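Local coordinates for protein alpha-L-rhamnosidase (Aspergillus terreus, PDB 6GSZ) that probably catalyses the hydrolysis of terminal non-reducing alpha-L-rhamnose residues in alpha-L-rhamnosides, at residues 731-736 and 743-748; 580-585 and 754-759; 717-720 and 726-729; 444-449 and 765-770. One frame throughout, in Å; residues are numbered along the deposited sequence. Where two conformers were deposited one is given.

Contact 1. Residues 731-736 and 743-748; sequences VVMNGT and DSMLPN. With NAG (2-acetamido-2-deoxy-beta-D-glucopyranose), chain H; NAG (2-acetamido-2-deoxy-beta-D-glucopyranose), chain F.
Met-733 is coiled by three successive torsions of similar size and sign (chi2 -67°), which carry its terminal methyl across to the loop 743-748, where Met-745 meets it. Met-745 has a different first torsion, CG anti to the backbone N (chi1 -176°), and bends only at chi3. The distances show that one atom, CE of Met-733, carries the contact: it lies 3.8 Å from SD of Met-745, 3.4 Å from O of Leu-746 and 3.6 Å from O of Pro-747. No hydrogen bond links the segments, and just 152 Å² is buried, so the joint is a small one made by packing.

Sugar extends it. ND2 of Asn-734 is bonded to C1 of its N-acetylglucosamine at 1.4 Å, and the acetamide methyl C8 of that sugar packs 3.4 Å from CE of Met-733, so the methionine methyl touches both protein and glycan. Asn-748 carries a second N-acetylglucosamine, whose C6 is 3.7 Å from CD1 of Leu-746. The backbone before Asn-734 is a helix end: Asn-734 N bonds to Val-731 O at 3.0 Å, and Gly-735 N also bonds back to a carbonyl of the last turn. These two bonds, together with the positive phi of Asn-734 (73°), define it as the C-prime residue of a Schellman motif.

Contact 2. Residues 580-585 and 754-759; sequences DWLDPK and GQMTSF. With MAN (alpha-D-mannopyranose), chain B; BGC (beta-D-glucopyranose), chain C.
Leu-582 and Met-756 mark the closest backbone approach, yet their CA atoms are still 10.6 Å apart, so side chains must bridge the gap. Residues 580-583 form a type II beta turn with Trp-581 and Leu-582 at its corners, Leu-582 at a positive phi of 67°; the closing bond from Asp-583 N to Asp-580 O is weak at 3.4 Å. An Asx turn follows, Lys-585 N donating to Asp-583 OD1 at 2.9 Å from above the carboxylate plane. In the other segment, Met-756 to Ser-758 run extended without forming a regular strand.

Met-756 reaches over with a bend at chi3 alone. Its CE meets CD1 of Leu-582 tip to tip at 3.9 Å, while SD comes to CZ2 of Trp-581 at 3.7 Å. SD sits 81° off the normal of the six-membered ring, which makes this a Met-aromatic contact at the ring edge. Trp-581 and Met-756 both line the glucose pocket of the six-hairpin glycosidase domain, in loops between its helices. The indole, with CG anti to the backbone N (chi1 -175°), presents one face to O4 of the glucose, and CZ2 lies 3.5 Å from the sugar's C6. Met-756 SD is 3.7 Å from O6 of the same sugar. Asp-460, Asp-473, His-761 and Trp-527 supply hydrogen bonds to this glucose.

Contact 3. Residues 717-720 and 726-729; sequences SMLR and SWLY
Leu-728 lays CG and its CD1 branch against the carbonyl oxygen of Leu-719: CG is 3.3 Å and CD1 3.2 Å from that oxygen, a tight fit for carbon against oxygen. CD1 also reaches CA of Arg-720 at 4.0 Å, so the leucine packs on backbone at residues 719-720. Beside it, CE3 of Trp-727 lies 4.3 Å from CD1 of Leu-719, which approaches the indole obliquely. The Leu-719 side chain extends there with CG anti to the backbone N (chi1 -177°), and the same leucine packs on helices 437-453 and 768-775. Trp-727 NE1 bonds away from the contact, to Val-764 O.

A water fills the angle between the backbones, in plane at the edge of the indole. Leu-728 N donates to it at 2.9 Å, and it can donate in turn to Leu-719 O at 2.8 Å, although other acceptors compete for its protons. Ser-726 is the N-cap of the following helix, its OG accepting from Tyr-729 N at 3.2 Å. With no direct hydrogen bond between the segments, the chemistry implies a largely apolar junction of two consecutive helices joined by a short loop, in which a single water links Leu-728 N to, probably, Leu-719 O.

Contact 4. Residues 444-449 and 765-770; sequences ENILWS and GSVGSW
Ile-446 drives its side chain into the backbone of Gly-765 and Gly-768, joining helix 437-453 to the start of helix 768-775. These are the first and last helices in the range of the six-hairpin glycosidase domain, and the region between them, about half helix and with no strand, is consistent with an (alpha/alpha)6 barrel closing on itself here. The CA atoms of Ile-446 and Gly-765 are 5.2 Å apart, a very short separation that is possible because a glycine brings only backbone to the interface.

The isoleucine conformation explains the rest. CG1 is anti to the carbonyl carbon (chi1 -64°), and the chain then runs out extended (chi2 169°), so CG1 passes 3.7 Å from Gly-765 CA before CD1 reaches deeper. That methyl ends 3.8 Å from CA of Gly-768 and 4.0 Å from CG1 of Val-767. Val-767 places its CG1 between its backbone N and carbonyl carbon (chi1 71°), alongside the isoleucine tip. Phe-477 and Ile-484 of helix 471-484 also pack on Ile-446, placing it in a three-helix seam of the core.

No hydrogen bond crosses between the segments. Gly-765 O is met by both methyls of Ile-446, CD1 at 3.5 Å and CG2 at 3.6 Å, while it accepts the backbone bond from Gly-768 N at 2.9 Å.

How the contacts relate
All four contacts lie in the six-hairpin glycosidase domain, but only contact 2 reaches the bound glucose; the centres of contacts 2 and 4 are about 18 Å apart. Contact 1 is in touch with each of the others. Ser-744 OG probably bonds to Ser-758 O of contact 2 at 2.9 Å, Met-745 O to Tyr-729 OH of contact 3 at 2.7 Å, and Gly-735 O to Asn-445 ND2 of contact 4 at 3.0 Å. Contacts 3 and 4, with centres 13 Å apart, meet by packing, NE1 of Trp-727 lying 3.4 Å from CG1 of Val-767. Contact 2 touches neither of these two. Through its two segments contact 1 thus touches the segment that carries Met-756 (754-759) and the helices of contacts 3 and 4.

Contact 1. Residues 731-736 and 743-748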
# COMPACT_ATOMS: atom_id res chain seq x y z
N VAL A 731 9.80 -8.43 -18.66
CA VAL A 731 8.57 -8.98 -19.23
C VAL A 731 8.89 -10.18 -20.16
O VAL A 731 8.25 -11.25 -20.10
CB VAL A 731 7.78 -7.88 -19.97
CG1 VAL A 731 6.59 -8.47 -20.69
CG2 VAL A 731 7.30 -6.80 -18.98
N VAL A 732 9.86 -10.01 -21.05
CA VAL A 732 10.16 -11.05 -22.03
C VAL A 732 10.88 -12.22 -21.35
O VAL A 732 10.90 -13.29 -21.94
CB VAL A 732 10.89 -10.51 -23.28
CG1 VAL A 732 10.09 -9.41 -23.97
CG2 VAL A 732 12.32 -10.08 -23.00
N MET A 733 11.40 -12.03 -20.13
CA MET A 733 11.97 -13.13 -19.33
C MET A 733 10.89 -13.82 -18.48
O MET A 733 11.19 -14.61 -17.60
CB MET A 733 13.08 -12.59 -18.43
CG MET A 733 14.31 -12.15 -19.19
SD MET A 733 15.17 -13.52 -19.98
CE MET A 733 15.79 -14.40 -18.55
N ASN A 734 9.62 -13.56 -18.80
CA ASN A 734 8.42 -14.17 -18.18
C ASN A 734 8.21 -13.61 -16.79
O ASN A 734 7.53 -14.23 -15.97
CB ASN A 734 8.46 -15.70 -18.10
CG ASN A 734 8.54 -16.31 -19.46
OD1 ASN A 734 7.97 -15.74 -20.40
ND2 ASN A 734 9.25 -17.42 -19.55
N GLY A 735 8.76 -12.45 -16.51
CA GLY A 735 8.39 -11.72 -15.31
C GLY A 735 6.91 -11.36 -15.28
O GLY A 735 6.35 -11.00 -16.33
N THR A 736 6.30 -11.46 -14.10
CA THR A 736 4.91 -11.13 -13.88
C THR A 736 4.75 -10.07 -12.77
O THR A 736 3.63 -9.75 -12.36
CB THR A 736 4.08 -12.38 -13.59
OG1 THR A 736 4.61 -13.09 -12.47
CG2 THR A 736 4.01 -13.31 -14.79
N ASP A 743 18.46 -6.55 -13.45
CA ASP A 743 18.92 -7.89 -13.84
C ASP A 743 18.75 -8.89 -12.68
O ASP A 743 19.66 -9.68 -12.42
CB ASP A 743 20.40 -7.85 -14.31
CG ASP A 743 21.37 -7.23 -13.32
OD1 ASP A 743 20.92 -6.70 -12.25
OD2 ASP A 743 22.56 -7.16 -13.63
N SER A 744 17.60 -8.92 -11.99
CA SER A 744 17.44 -9.91 -10.91
C SER A 744 17.64 -11.30 -11.50
O SER A 744 18.15 -12.19 -10.81
CB SER A 744 16.10 -9.80 -10.22
OG SER A 744 16.08 -8.75 -9.25
N MET A 745 17.18 -11.52 -12.74
CA MET A 745 17.55 -12.73 -13.51
C MET A 745 18.42 -12.30 -14.70
O MET A 745 18.11 -11.28 -15.35
CB MET A 745 16.31 -13.46 -14.05
CG MET A 745 16.58 -14.77 -14.78
SD MET A 745 15.04 -15.70 -15.08
CE MET A 745 14.70 -16.28 -13.40
N LEU A 746 19.48 -13.07 -14.97
CA LEU A 746 20.36 -12.81 -16.10
C LEU A 746 19.77 -13.47 -17.35
O LEU A 746 18.90 -14.32 -17.29
CB LEU A 746 21.76 -13.35 -15.75
CG LEU A 746 22.32 -12.90 -14.40
CD1 LEU A 746 23.69 -13.51 -14.18
CD2 LEU A 746 22.38 -11.39 -14.28
N PRO A 747 20.16 -13.04 -18.57
CA PRO A 747 19.49 -13.55 -19.78
C PRO A 747 19.45 -15.06 -20.02
O PRO A 747 18.51 -15.53 -20.68
CB PRO A 747 20.23 -12.82 -20.93
CG PRO A 747 20.80 -11.57 -20.27
CD PRO A 747 21.15 -12.00 -18.85
N ASN A 748 20.37 -15.83 -19.43
CA ASN A 748 20.33 -17.32 -19.61
C ASN A 748 19.46 -17.98 -18.55
O ASN A 748 19.33 -19.19 -18.54
CB ASN A 748 21.71 -17.97 -19.55
CG ASN A 748 22.47 -17.59 -18.30
OD1 ASN A 748 21.89 -17.09 -17.32
ND2 ASN A 748 23.76 -17.84 -18.33
C1 NAG H . 9.52 -18.19 -20.74
C2 NAG H . 10.84 -18.95 -20.50
C3 NAG H . 11.18 -19.77 -21.73
C4 NAG H . 9.98 -20.63 -22.11
C5 NAG H . 8.70 -19.80 -22.22
C6 NAG H . 7.50 -20.69 -22.46
C7 NAG H . 12.50 -18.01 -18.90
C8 NAG H . 13.58 -16.98 -18.72
N2 NAG H . 11.95 -18.07 -20.13
O3 NAG H . 12.30 -20.60 -21.44
O4 NAG H . 10.28 -21.24 -23.35
O5 NAG H . 8.46 -19.08 -21.00
O6 NAG H . 6.33 -19.87 -22.49
O7 NAG H . 12.18 -18.71 -17.93
C1 NAG F . 24.53 -17.45 -17.21
C2 NAG F . 25.75 -18.29 -17.07
C3 NAG F . 26.82 -17.56 -16.28
C4 NAG F . 27.05 -16.14 -16.82
C5 NAG F . 25.73 -15.39 -16.80
C6 NAG F . 25.71 -13.94 -17.31
C7 NAG F . 25.05 -20.64 -17.15
C8 NAG F . 24.74 -21.84 -16.30
N2 NAG F . 25.36 -19.54 -16.45
O3 NAG F . 28.00 -18.34 -16.45
O4 NAG F . 28.07 -15.52 -16.02
O5 NAG F . 24.87 -16.13 -17.67
O6 NAG F . 26.10 -13.85 -18.68
O7 NAG F . 25.02 -20.72 -18.38

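Contact 2. Residues 580-585 and 754-759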
# COMPACT_ATOMS: atom_id res chain seq x y z
N ASP A 580 21.78 6.88 -5.44
CA ASP A 580 21.23 6.20 -6.62
C ASP A 580 21.47 4.69 -6.55
O ASP A 580 22.13 4.10 -7.41
CB ASP A 580 21.73 6.81 -7.93
CG ASP A 580 20.81 6.49 -9.12
OD1 ASP A 580 19.58 6.28 -8.91
OD2 ASP A 580 21.35 6.44 -10.26
N TRP A 581 20.80 4.08 -5.57
CA TRP A 581 20.87 2.66 -5.27
C TRP A 581 20.49 1.82 -6.49
O TRP A 581 19.50 2.10 -7.13
CB TRP A 581 19.90 2.44 -4.09
CG TRP A 581 19.87 1.07 -3.49
CD1 TRP A 581 18.86 0.14 -3.64
CD2 TRP A 581 20.85 0.47 -2.65
NE1 TRP A 581 19.16 -0.98 -2.93
CE2 TRP A 581 20.37 -0.81 -2.31
CE3 TRP A 581 22.08 0.90 -2.11
CZ2 TRP A 581 21.06 -1.66 -1.45
CZ3 TRP A 581 22.78 0.03 -1.30
CH2 TRP A 581 22.27 -1.22 -0.96
N LEU A 582 21.27 0.77 -6.78
CA LEU A 582 20.95 -0.23 -7.80
C LEU A 582 20.99 0.38 -9.21
O LEU A 582 20.38 -0.13 -10.11
CB LEU A 582 19.60 -0.92 -7.47
CG LEU A 582 19.70 -2.04 -6.44
CD1 LEU A 582 18.32 -2.56 -6.06
CD2 LEU A 582 20.61 -3.15 -6.94
N ASP A 583 21.85 1.40 -9.38
CA ASP A 583 22.36 1.78 -10.70
C ASP A 583 22.73 0.48 -11.39
O ASP A 583 23.40 -0.34 -10.77
CB ASP A 583 23.55 2.74 -10.52
CG ASP A 583 24.32 3.18 -11.75
OD1 ASP A 583 24.31 2.43 -12.77
OD2 ASP A 583 24.93 4.26 -11.66
N PRO A 584 22.33 0.21 -12.65
CA PRO A 584 22.65 -1.07 -13.28
C PRO A 584 24.16 -1.36 -13.44
O PRO A 584 24.55 -2.52 -13.62
CB PRO A 584 21.98 -0.98 -14.65
CG PRO A 584 21.82 0.48 -14.90
CD PRO A 584 21.57 1.10 -13.53
N LYS A 585 25.01 -0.34 -13.35
CA LYS A 585 26.45 -0.49 -13.43
C LYS A 585 27.08 -0.75 -12.05
O LYS A 585 28.27 -1.07 -12.01
CB LYS A 585 27.08 0.76 -14.05
CG LYS A 585 26.67 1.10 -15.47
CD LYS A 585 27.23 0.24 -16.51
CE LYS A 585 27.08 0.89 -17.88
NZ LYS A 585 27.04 -0.14 -18.95
N GLY A 754 24.10 -11.54 -6.59
CA GLY A 754 23.98 -10.75 -5.40
C GLY A 754 23.10 -11.43 -4.37
O GLY A 754 22.05 -11.96 -4.69
N GLN A 755 23.52 -11.32 -3.11
CA GLN A 755 22.81 -11.95 -2.01
C GLN A 755 21.44 -11.28 -1.86
O GLN A 755 20.46 -11.91 -1.40
CB GLN A 755 23.60 -11.82 -0.70
N MET A 756 21.37 -9.99 -2.20
CA MET A 756 20.13 -9.20 -2.18
C MET A 756 19.54 -9.21 -3.59
O MET A 756 19.97 -8.42 -4.44
CB MET A 756 20.43 -7.77 -1.72
CG MET A 756 19.24 -6.88 -1.58
SD MET A 756 19.68 -5.14 -1.54
CE MET A 756 19.92 -4.83 -3.28
N THR A 757 18.60 -10.12 -3.84
CA THR A 757 17.92 -10.22 -5.14
C THR A 757 16.47 -10.65 -4.94
O THR A 757 16.23 -11.75 -4.43
CB THR A 757 18.63 -11.19 -6.08
OG1 THR A 757 19.97 -10.72 -6.30
CG2 THR A 757 17.93 -11.34 -7.41
N SER A 758 15.53 -9.80 -5.34
CA SER A 758 14.11 -10.05 -5.25
C SER A 758 13.47 -9.91 -6.63
O SER A 758 13.87 -9.05 -7.45
CB SER A 758 13.48 -9.10 -4.24
OG SER A 758 12.19 -8.68 -4.62
N PHE A 759 12.41 -10.68 -6.88
CA PHE A 759 11.62 -10.59 -8.10
C PHE A 759 10.28 -9.88 -7.85
O PHE A 759 9.35 -10.03 -8.66
CB PHE A 759 11.41 -11.97 -8.74
CG PHE A 759 12.70 -12.56 -9.22
CD1 PHE A 759 13.13 -12.29 -10.50
CD2 PHE A 759 13.50 -13.35 -8.40
CE1 PHE A 759 14.34 -12.80 -10.95
CE2 PHE A 759 14.70 -13.86 -8.86
CZ PHE A 759 15.12 -13.58 -10.13
C1 MAN B . 29.10 -4.83 -15.53
C2 MAN B . 29.28 -3.73 -14.49
C3 MAN B . 28.69 -4.20 -13.15
C4 MAN B . 27.21 -4.58 -13.33
C5 MAN B . 27.09 -5.60 -14.46
C6 MAN B . 25.65 -5.90 -14.78
O2 MAN B . 28.65 -2.55 -14.97
O3 MAN B . 28.95 -3.23 -12.10
O4 MAN B . 26.64 -5.23 -12.11
O5 MAN B . 27.72 -5.20 -15.69
O6 MAN B . 25.69 -6.78 -15.89
C2 BGC C . 15.09 -1.67 -0.29
C3 BGC C . 16.04 -0.51 -0.39
C4 BGC C . 17.20 -0.48 0.58
C5 BGC C . 17.79 -1.81 0.49
C6 BGC C . 18.98 -1.77 1.42
C1 BGC C . 15.87 -2.97 -0.21
O1 BGC C . 14.95 -4.05 -0.25
O2 BGC C . 14.45 -1.89 -1.52
O3 BGC C . 15.37 0.57 -0.04
O4 BGC C . 18.20 0.55 0.39
O5 BGC C . 16.88 -2.92 0.79
O6 BGC C . 19.53 -3.09 1.50

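Contact 3. Residues 717-720 and 726-729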
# COMPACT_ATOMS: atom_id res chain seq x y z
N SER A 717 11.54 5.16 -26.77
CA SER A 717 12.56 4.23 -27.27
C SER A 717 13.16 3.43 -26.11
O SER A 717 13.41 2.25 -26.27
CB SER A 717 13.61 4.94 -28.08
OG SER A 717 13.04 5.48 -29.26
N MET A 718 13.38 4.09 -24.95
CA MET A 718 13.81 3.36 -23.75
C MET A 718 12.75 2.34 -23.33
O MET A 718 13.07 1.17 -23.01
CB MET A 718 14.05 4.31 -22.58
CG MET A 718 15.11 5.35 -22.86
SD MET A 718 15.58 6.27 -21.37
CE MET A 718 16.59 5.03 -20.59
N LEU A 719 11.49 2.75 -23.31
CA LEU A 719 10.40 1.90 -22.82
C LEU A 719 10.21 0.67 -23.69
O LEU A 719 9.86 -0.40 -23.16
CB LEU A 719 9.11 2.73 -22.74
CG LEU A 719 7.89 2.02 -22.18
CD1 LEU A 719 8.13 1.60 -20.74
CD2 LEU A 719 6.66 2.90 -22.28
N ARG A 720 10.54 0.76 -24.98
CA ARG A 720 10.37 -0.36 -25.91
C ARG A 720 11.58 -1.31 -25.91
O ARG A 720 11.47 -2.38 -26.54
CB ARG A 720 10.10 0.18 -27.32
CG ARG A 720 8.78 0.91 -27.44
CD ARG A 720 8.60 1.53 -28.80
NE ARG A 720 8.73 0.54 -29.86
CZ ARG A 720 8.73 0.84 -31.15
NH1 ARG A 720 8.97 2.08 -31.54
NH2 ARG A 720 8.45 -0.11 -32.04
N SER A 726 16.41 -2.89 -18.84
CA SER A 726 15.22 -2.20 -19.33
C SER A 726 14.01 -2.77 -18.60
O SER A 726 14.11 -3.79 -17.90
CB SER A 726 15.04 -2.38 -20.83
OG SER A 726 14.78 -3.75 -21.12
N TRP A 727 12.86 -2.14 -18.73
CA TRP A 727 11.62 -2.69 -18.16
C TRP A 727 11.13 -3.95 -18.88
O TRP A 727 10.79 -4.95 -18.25
CB TRP A 727 10.53 -1.64 -18.14
CG TRP A 727 10.82 -0.49 -17.24
CD1 TRP A 727 10.52 -0.41 -15.91
CD2 TRP A 727 11.39 0.78 -17.59
NE1 TRP A 727 10.94 0.78 -15.40
CE2 TRP A 727 11.45 1.55 -16.41
CE3 TRP A 727 11.89 1.32 -18.77
CZ2 TRP A 727 11.99 2.84 -16.38
CZ3 TRP A 727 12.43 2.59 -18.74
CH2 TRP A 727 12.47 3.34 -17.57
N LEU A 728 11.10 -3.92 -20.22
CA LEU A 728 10.48 -5.02 -20.95
C LEU A 728 11.39 -6.24 -20.99
O LEU A 728 10.89 -7.32 -21.28
CB LEU A 728 10.10 -4.58 -22.37
CG LEU A 728 9.05 -3.49 -22.45
CD1 LEU A 728 8.61 -3.27 -23.89
CD2 LEU A 728 7.87 -3.75 -21.54
N TYR A 729 12.68 -6.08 -20.68
CA TYR A 729 13.51 -7.28 -20.49
C TYR A 729 12.85 -8.18 -19.45
O TYR A 729 12.79 -9.39 -19.61
CB TYR A 729 14.92 -6.89 -20.06
CG TYR A 729 15.73 -8.03 -19.52
CD1 TYR A 729 16.25 -8.97 -20.37
CD2 TYR A 729 15.99 -8.16 -18.16
CE1 TYR A 729 17.00 -10.03 -19.89
CE2 TYR A 729 16.74 -9.21 -17.66
CZ TYR A 729 17.25 -10.15 -18.53
OH TYR A 729 18.00 -11.19 -18.05
O HOH W 1 11.85 -1.48 -21.54

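Contact 4. Residues 444-449 and 765-770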
# COMPACT_ATOMS: atom_id res chain seq x y z
N GLU A 444 0.41 -4.53 -15.99
CA GLU A 444 -0.13 -5.61 -15.18
C GLU A 444 0.90 -6.04 -14.11
O GLU A 444 0.54 -6.29 -12.93
CB GLU A 444 -0.60 -6.73 -16.11
CG GLU A 444 -1.27 -7.86 -15.37
CD GLU A 444 -2.05 -8.86 -16.22
OE1 GLU A 444 -2.13 -8.70 -17.44
OE2 GLU A 444 -2.58 -9.81 -15.62
N ASN A 445 2.17 -6.10 -14.50
CA ASN A 445 3.23 -6.51 -13.59
C ASN A 445 3.43 -5.48 -12.47
O ASN A 445 3.67 -5.88 -11.31
CB ASN A 445 4.57 -6.73 -14.30
CG ASN A 445 4.55 -7.93 -15.23
OD1 ASN A 445 3.53 -8.64 -15.36
ND2 ASN A 445 5.68 -8.13 -15.90
N ILE A 446 3.29 -4.19 -12.79
CA ILE A 446 3.37 -3.13 -11.80
C ILE A 446 2.21 -3.25 -10.80
O ILE A 446 2.37 -3.19 -9.56
CB ILE A 446 3.37 -1.75 -12.47
CG1 ILE A 446 4.65 -1.59 -13.31
CG2 ILE A 446 3.23 -0.63 -11.45
CD1 ILE A 446 4.65 -0.37 -14.23
N LEU A 447 1.04 -3.49 -11.35
CA LEU A 447 -0.16 -3.72 -10.53
C LEU A 447 0.07 -4.88 -9.54
O LEU A 447 -0.26 -4.75 -8.33
CB LEU A 447 -1.32 -4.02 -11.48
CG LEU A 447 -2.62 -4.54 -10.87
CD1 LEU A 447 -3.28 -3.52 -9.98
CD2 LEU A 447 -3.56 -5.03 -11.96
N TRP A 448 0.60 -5.99 -10.05
CA TRP A 448 0.86 -7.11 -9.18
C TRP A 448 1.97 -6.83 -8.15
O TRP A 448 1.88 -7.38 -7.02
CB TRP A 448 1.16 -8.37 -10.00
CG TRP A 448 -0.08 -9.03 -10.51
CD1 TRP A 448 -0.59 -8.97 -11.77
CD2 TRP A 448 -0.96 -9.92 -9.78
NE1 TRP A 448 -1.73 -9.72 -11.86
CE2 TRP A 448 -1.94 -10.38 -10.68
CE3 TRP A 448 -0.96 -10.45 -8.48
CZ2 TRP A 448 -2.98 -11.24 -10.30
CZ3 TRP A 448 -1.95 -11.34 -8.12
CH2 TRP A 448 -2.95 -11.72 -9.01
N SER A 449 3.01 -6.06 -8.50
CA SER A 449 4.01 -5.69 -7.52
C SER A 449 3.42 -4.78 -6.43
O SER A 449 3.82 -4.83 -5.24
CB SER A 449 5.27 -5.13 -8.12
OG SER A 449 6.05 -6.17 -8.69
N GLY A 765 8.83 -0.22 -10.96
CA GLY A 765 7.47 -0.02 -11.41
C GLY A 765 7.04 1.45 -11.32
O GLY A 765 5.93 1.76 -11.73
N SER A 766 7.90 2.33 -10.80
CA SER A 766 7.65 3.79 -10.79
C SER A 766 7.49 4.38 -12.20
O SER A 766 6.99 5.49 -12.32
CB SER A 766 8.74 4.51 -10.03
OG SER A 766 10.01 4.32 -10.63
N VAL A 767 7.90 3.64 -13.22
CA VAL A 767 7.60 4.02 -14.61
C VAL A 767 6.09 4.04 -14.87
O VAL A 767 5.64 4.68 -15.83
CB VAL A 767 8.32 3.11 -15.62
CG1 VAL A 767 7.73 1.72 -15.66
CG2 VAL A 767 8.34 3.73 -17.01
N GLY A 768 5.26 3.41 -14.03
CA GLY A 768 3.84 3.36 -14.22
C GLY A 768 3.23 4.75 -14.36
O GLY A 768 2.29 4.96 -15.15
N SER A 769 3.72 5.71 -13.57
CA SER A 769 3.17 7.07 -13.64
C SER A 769 3.35 7.69 -15.02
O SER A 769 2.55 8.54 -15.40
CB SER A 769 3.75 7.98 -12.58
OG SER A 769 5.14 8.15 -12.70
N TRP A 770 4.42 7.31 -15.73
CA TRP A 770 4.62 7.83 -17.09
C TRP A 770 3.57 7.20 -18.02
O TRP A 770 3.03 7.87 -18.93
CB TRP A 770 6.04 7.57 -17.58
CG TRP A 770 6.43 8.39 -18.78
CD1 TRP A 770 6.96 9.64 -18.73
CD2 TRP A 770 6.38 7.99 -20.15
NE1 TRP A 770 7.19 10.08 -20.00
CE2 TRP A 770 6.82 9.11 -20.89
CE3 TRP A 770 5.97 6.84 -20.84
CZ2 TRP A 770 6.90 9.09 -22.28
CZ3 TRP A 770 6.05 6.83 -22.22
CH2 TRP A 770 6.52 7.93 -22.92